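Local coordinates for TRAP solute Binding Protein (Uncultured marine bacterium, PDB 5I7I) that binds aromatic acids such as 3-hydroxybenzoate and probably delivers them to a TRAP transporter for uptake, at residues A[218-228]-A[284-295]. Residues are numbered along the deposited sequence; the frame is centred on the assembly and turned at random.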
loop_
_atom_site.group_PDB
_atom_site.type_symbol
_atom_site.label_atom_id
_atom_site.label_comp_id
_atom_site.label_asym_id
_atom_site.label_seq_id
_atom_site.Cartn_x
_atom_site.Cartn_y
_atom_site.Cartn_z
ATOM N N HIS A 218 4.403 15.749 6.832
ATOM C CA HIS A 218 4.993 16.772 5.983
ATOM C C HIS A 218 5.438 17.993 6.765
ATOM O O HIS A 218 6.153 18.835 6.202
ATOM C CB HIS A 218 3.988 17.175 4.924
ATOM C CG HIS A 218 2.787 17.830 5.501
ATOM N ND1 HIS A 218 1.963 17.200 6.414
ATOM C CD2 HIS A 218 2.295 19.074 5.334
ATOM C CE1 HIS A 218 1.003 18.033 6.773
ATOM N NE2 HIS A 218 1.181 19.174 6.128
ATOM N N GLU A 219 5.020 18.109 8.033
ATOM C CA GLU A 219 5.586 19.088 8.952
ATOM C C GLU A 219 6.862 18.574 9.590
ATOM O O GLU A 219 7.792 19.355 9.815
ATOM C CB GLU A 219 4.564 19.462 10.039
ATOM C CG GLU A 219 3.323 20.166 9.487
ATOM C CD GLU A 219 2.300 20.522 10.564
ATOM O OE1 GLU A 219 2.437 20.067 11.717
ATOM O OE2 GLU A 219 1.350 21.275 10.250
ATOM N N LEU A 220 6.937 17.269 9.847
ATOM C CA LEU A 220 8.053 16.687 10.568
ATOM C C LEU A 220 9.210 16.306 9.661
ATOM O O LEU A 220 10.321 16.099 10.155
ATOM C CB LEU A 220 7.567 15.466 11.350
ATOM C CG LEU A 220 6.527 15.769 12.417
ATOM C CD1 LEU A 220 5.889 14.494 12.901
ATOM C CD2 LEU A 220 7.160 16.504 13.574
ATOM N N THR A 221 8.982 16.216 8.353
ATOM C CA THR A 221 10.060 16.038 7.394
ATOM C C THR A 221 9.966 17.130 6.341
ATOM O O THR A 221 8.887 17.370 5.792
ATOM C CB THR A 221 10.043 14.651 6.728
ATOM O OG1 THR A 221 8.806 14.409 6.040
ATOM C CG2 THR A 221 10.303 13.566 7.758
ATOM N N LYS A 222 11.083 17.803 6.081
ATOM C CA LYS A 222 11.119 18.874 5.106
ATOM C C LYS A 222 11.919 18.535 3.868
ATOM O O LYS A 222 11.869 19.291 2.896
ATOM C CB LYS A 222 11.688 20.146 5.742
ATOM C CG LYS A 222 10.831 20.699 6.869
ATOM C CD LYS A 222 9.474 21.185 6.364
ATOM C CE LYS A 222 8.592 21.680 7.491
ATOM N NZ LYS A 222 9.341 22.616 8.355
ATOM N N ALA A 223 12.647 17.430 3.855
ATOM C CA ALA A 223 13.391 17.029 2.672
ATOM C C ALA A 223 12.756 15.786 2.073
ATOM O O ALA A 223 12.507 14.803 2.775
ATOM C CB ALA A 223 14.852 16.767 3.010
ATOM N N HIS A 224 12.486 15.834 0.773
ATOM C CA HIS A 224 11.746 14.793 0.088
ATOM C C HIS A 224 12.426 14.485 -1.232
ATOM O O HIS A 224 12.788 15.397 -1.978
ATOM C CB HIS A 224 10.308 15.249 -0.154
ATOM C CG HIS A 224 9.678 15.871 1.048
ATOM N ND1 HIS A 224 9.210 15.129 2.102
ATOM C CD2 HIS A 224 9.468 17.163 1.381
ATOM C CE1 HIS A 224 8.738 15.931 3.038
ATOM N NE2 HIS A 224 8.885 17.175 2.628
ATOM N N THR A 225 12.608 13.194 -1.500
ATOM C CA THR A 225 13.230 12.735 -2.732
ATOM C C THR A 225 12.324 11.742 -3.433
ATOM O O THR A 225 11.769 10.834 -2.808
ATOM C CB THR A 225 14.619 12.143 -2.473
ATOM O OG1 THR A 225 15.526 13.223 -2.285
ATOM C CG2 THR A 225 15.122 11.296 -3.640
ATOM N N THR A 226 12.179 11.925 -4.725
ATOM C CA THR A 226 11.485 10.996 -5.586
ATOM C C THR A 226 12.449 10.543 -6.677
ATOM O O THR A 226 13.633 10.879 -6.659
ATOM C CB THR A 226 10.197 11.617 -6.130
ATOM O OG1 THR A 226 9.423 10.576 -6.726
ATOM C CG2 THR A 226 10.488 12.698 -7.173
ATOM N N VAL A 227 11.942 9.778 -7.631
ATOM C CA VAL A 227 12.764 9.356 -8.756
ATOM C C VAL A 227 12.098 9.783 -10.048
ATOM O O VAL A 227 10.866 9.783 -10.167
ATOM C CB VAL A 227 13.089 7.849 -8.771
ATOM C CG1 VAL A 227 13.848 7.449 -7.520
ATOM C CG2 VAL A 227 11.826 7.042 -8.901
ATOM N N SER A 228 12.926 10.181 -10.995
ATOM C CA SER A 228 12.463 10.506 -12.329
ATOM C C SER A 228 12.254 9.222 -13.122
ATOM O O SER A 228 12.627 8.129 -12.697
ATOM C CB SER A 228 13.474 11.396 -13.039
ATOM O OG SER A 228 14.688 10.704 -13.280
ATOM N N LEU A 284 0.586 20.411 0.047
ATOM C CA LEU A 284 0.721 20.711 1.471
ATOM C C LEU A 284 2.172 20.627 1.926
ATOM O O LEU A 284 2.630 21.455 2.720
ATOM C CB LEU A 284 -0.163 19.776 2.306
ATOM C CG LEU A 284 -1.670 19.981 2.223
ATOM C CD1 LEU A 284 -2.417 18.895 2.968
ATOM C CD2 LEU A 284 -2.070 21.360 2.778
ATOM N N ALA A 285 2.897 19.609 1.466
ATOM C CA ALA A 285 4.275 19.424 1.908
ATOM C C ALA A 285 5.179 20.544 1.416
ATOM O O ALA A 285 6.066 20.998 2.147
ATOM C CB ALA A 285 4.796 18.087 1.406
ATOM N N LEU A 286 4.994 20.981 0.168
ATOM C CA LEU A 286 5.811 22.078 -0.336
ATOM C C LEU A 286 5.395 23.404 0.285
ATOM O O LEU A 286 6.252 24.228 0.613
ATOM C CB LEU A 286 5.740 22.117 -1.861
ATOM C CG LEU A 286 6.243 20.812 -2.502
ATOM C CD1 LEU A 286 6.354 21.016 -3.984
ATOM C CD2 LEU A 286 7.568 20.262 -1.915
ATOM N N ASP A 287 4.094 23.619 0.491
ATOM C CA ASP A 287 3.659 24.835 1.172
ATOM C C ASP A 287 4.235 24.922 2.585
ATOM O O ASP A 287 4.489 26.021 3.083
ATOM C CB ASP A 287 2.136 24.865 1.245
ATOM C CG ASP A 287 1.470 25.178 -0.087
ATOM O OD1 ASP A 287 2.170 25.541 -1.059
ATOM O OD2 ASP A 287 0.224 25.055 -0.143
ATOM N N ALA A 288 4.445 23.780 3.247
ATOM C CA ALA A 288 5.023 23.737 4.586
ATOM C C ALA A 288 6.535 23.951 4.606
ATOM O O ALA A 288 7.133 23.917 5.687
ATOM C CB ALA A 288 4.659 22.419 5.282
ATOM N N GLY A 289 7.152 24.212 3.459
ATOM C CA GLY A 289 8.569 24.484 3.402
ATOM C C GLY A 289 9.424 23.330 2.931
ATOM O O GLY A 289 10.642 23.362 3.158
ATOM N N GLY A 290 8.850 22.347 2.285
ATOM C CA GLY A 290 9.620 21.207 1.857
ATOM C C GLY A 290 10.380 21.459 0.573
ATOM O O GLY A 290 10.039 22.302 -0.262
ATOM N N THR A 291 11.415 20.649 0.386
ATOM C CA THR A 291 12.096 20.513 -0.888
ATOM C C THR A 291 11.724 19.176 -1.501
ATOM O O THR A 291 11.419 18.210 -0.790
ATOM C CB THR A 291 13.627 20.577 -0.751
ATOM O OG1 THR A 291 14.086 19.613 0.207
ATOM C CG2 THR A 291 14.085 21.968 -0.341
ATOM N N ILE A 292 11.756 19.124 -2.829
ATOM C CA ILE A 292 11.502 17.890 -3.550
ATOM C C ILE A 292 12.574 17.748 -4.611
ATOM O O ILE A 292 12.726 18.626 -5.478
ATOM C CB ILE A 292 10.070 17.817 -4.128
ATOM C CG1 ILE A 292 9.882 16.540 -4.956
ATOM C CG2 ILE A 292 9.737 19.008 -4.985
ATOM C CD1 ILE A 292 10.064 15.287 -4.186
ATOM N N HIS A 293 13.340 16.675 -4.511
ATOM C CA HIS A 293 14.467 16.393 -5.377
ATOM C C HIS A 293 14.160 15.099 -6.118
ATOM O O HIS A 293 13.696 14.131 -5.516
ATOM C CB HIS A 293 15.726 16.217 -4.532
ATOM C CG HIS A 293 16.974 15.979 -5.326
ATOM N ND1 HIS A 293 17.457 16.881 -6.244
ATOM C CD2 HIS A 293 17.847 14.941 -5.322
ATOM C CE1 HIS A 293 18.570 16.405 -6.781
ATOM N NE2 HIS A 293 18.827 15.227 -6.241
ATOM N N SER A 294 14.453 15.061 -7.407
ATOM C CA SER A 294 14.111 13.919 -8.245
ATOM C C SER A 294 15.391 13.293 -8.792
ATOM O O SER A 294 16.118 13.921 -9.569
ATOM C CB SER A 294 13.189 14.365 -9.375
ATOM O OG SER A 294 12.764 13.234 -10.114
ATOM N N LEU A 295 15.683 12.063 -8.379
ATOM C CA LEU A 295 16.896 11.393 -8.815
ATOM C C LEU A 295 16.840 11.041 -10.292
ATOM O O LEU A 295 15.811 10.599 -10.819
ATOM C CB LEU A 295 17.097 10.105 -8.025
ATOM C CG LEU A 295 17.141 10.264 -6.507
ATOM C CD1 LEU A 295 17.446 8.916 -5.878
ATOM C CD2 LEU A 295 18.176 11.279 -6.094
HETATM O O HOH W 1 7.608 19.302 3.825
HETATM O O HOH W 2 14.712 17.237 -1.037
#
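Ser228 holds the far end of a parallel strand pair: its N and its OG both donate to Leu295 O, the hydroxyl at 2.7 Å from OG to O and tilted 20° from the carbonyl plane. OG reaches that oxygen because chi1 of 66° tucks it between its own backbone N and carbonyl carbon. An alanine here would probably leave Leu295 O with the single backbone bond and the strand end freer to fray. Behind this point, residues 223-227 and 291-295 run in register, with Thr226 N to His293 O at 2.8 Å and Leu295 N to Thr226 O at 2.9 Å. The bond from His224 N to Thr291 O is weak, bent to 125° at the hydrogen.

Packing is tight on both faces of the pair. On one, Thr225 CG2 meets Leu295 CG at 3.7 Å, the two side chains crossing at about a right angle, while Thr225 OG1 bonds to Ile156 O. On the other, the His224 ring takes Thr291 O at its edge, 3.1 Å from CD2, and its ND1 is paired with His150. A water in the ring plane, 2.8 Å from His224 NE2, is hydrogen-bonded to NE2, His218 O and Ala285 O, joining helices 217-220 and 264-287 to strand 223-227. Gly290 lies so near this ring that a CB there would clash with CD2. Close by, His218 CB rests on Ala285 CB at 3.7 Å.

The looser side faces solvent: Lys222 bends over the exposed Schellman turn at Gly289, bringing CE to 3.2 Å from Ala288 O.

Strand 291-295 is an edge strand of the six-stranded mixed sheet, added beside 223-227, which pairs antiparallel with 148-151, with a classic beta bulge where Lys222 and Ala223 both face Thr151. Trp209 packs on Ala285 and Ile292, and helix 297-320 lies against Val227 and Leu295.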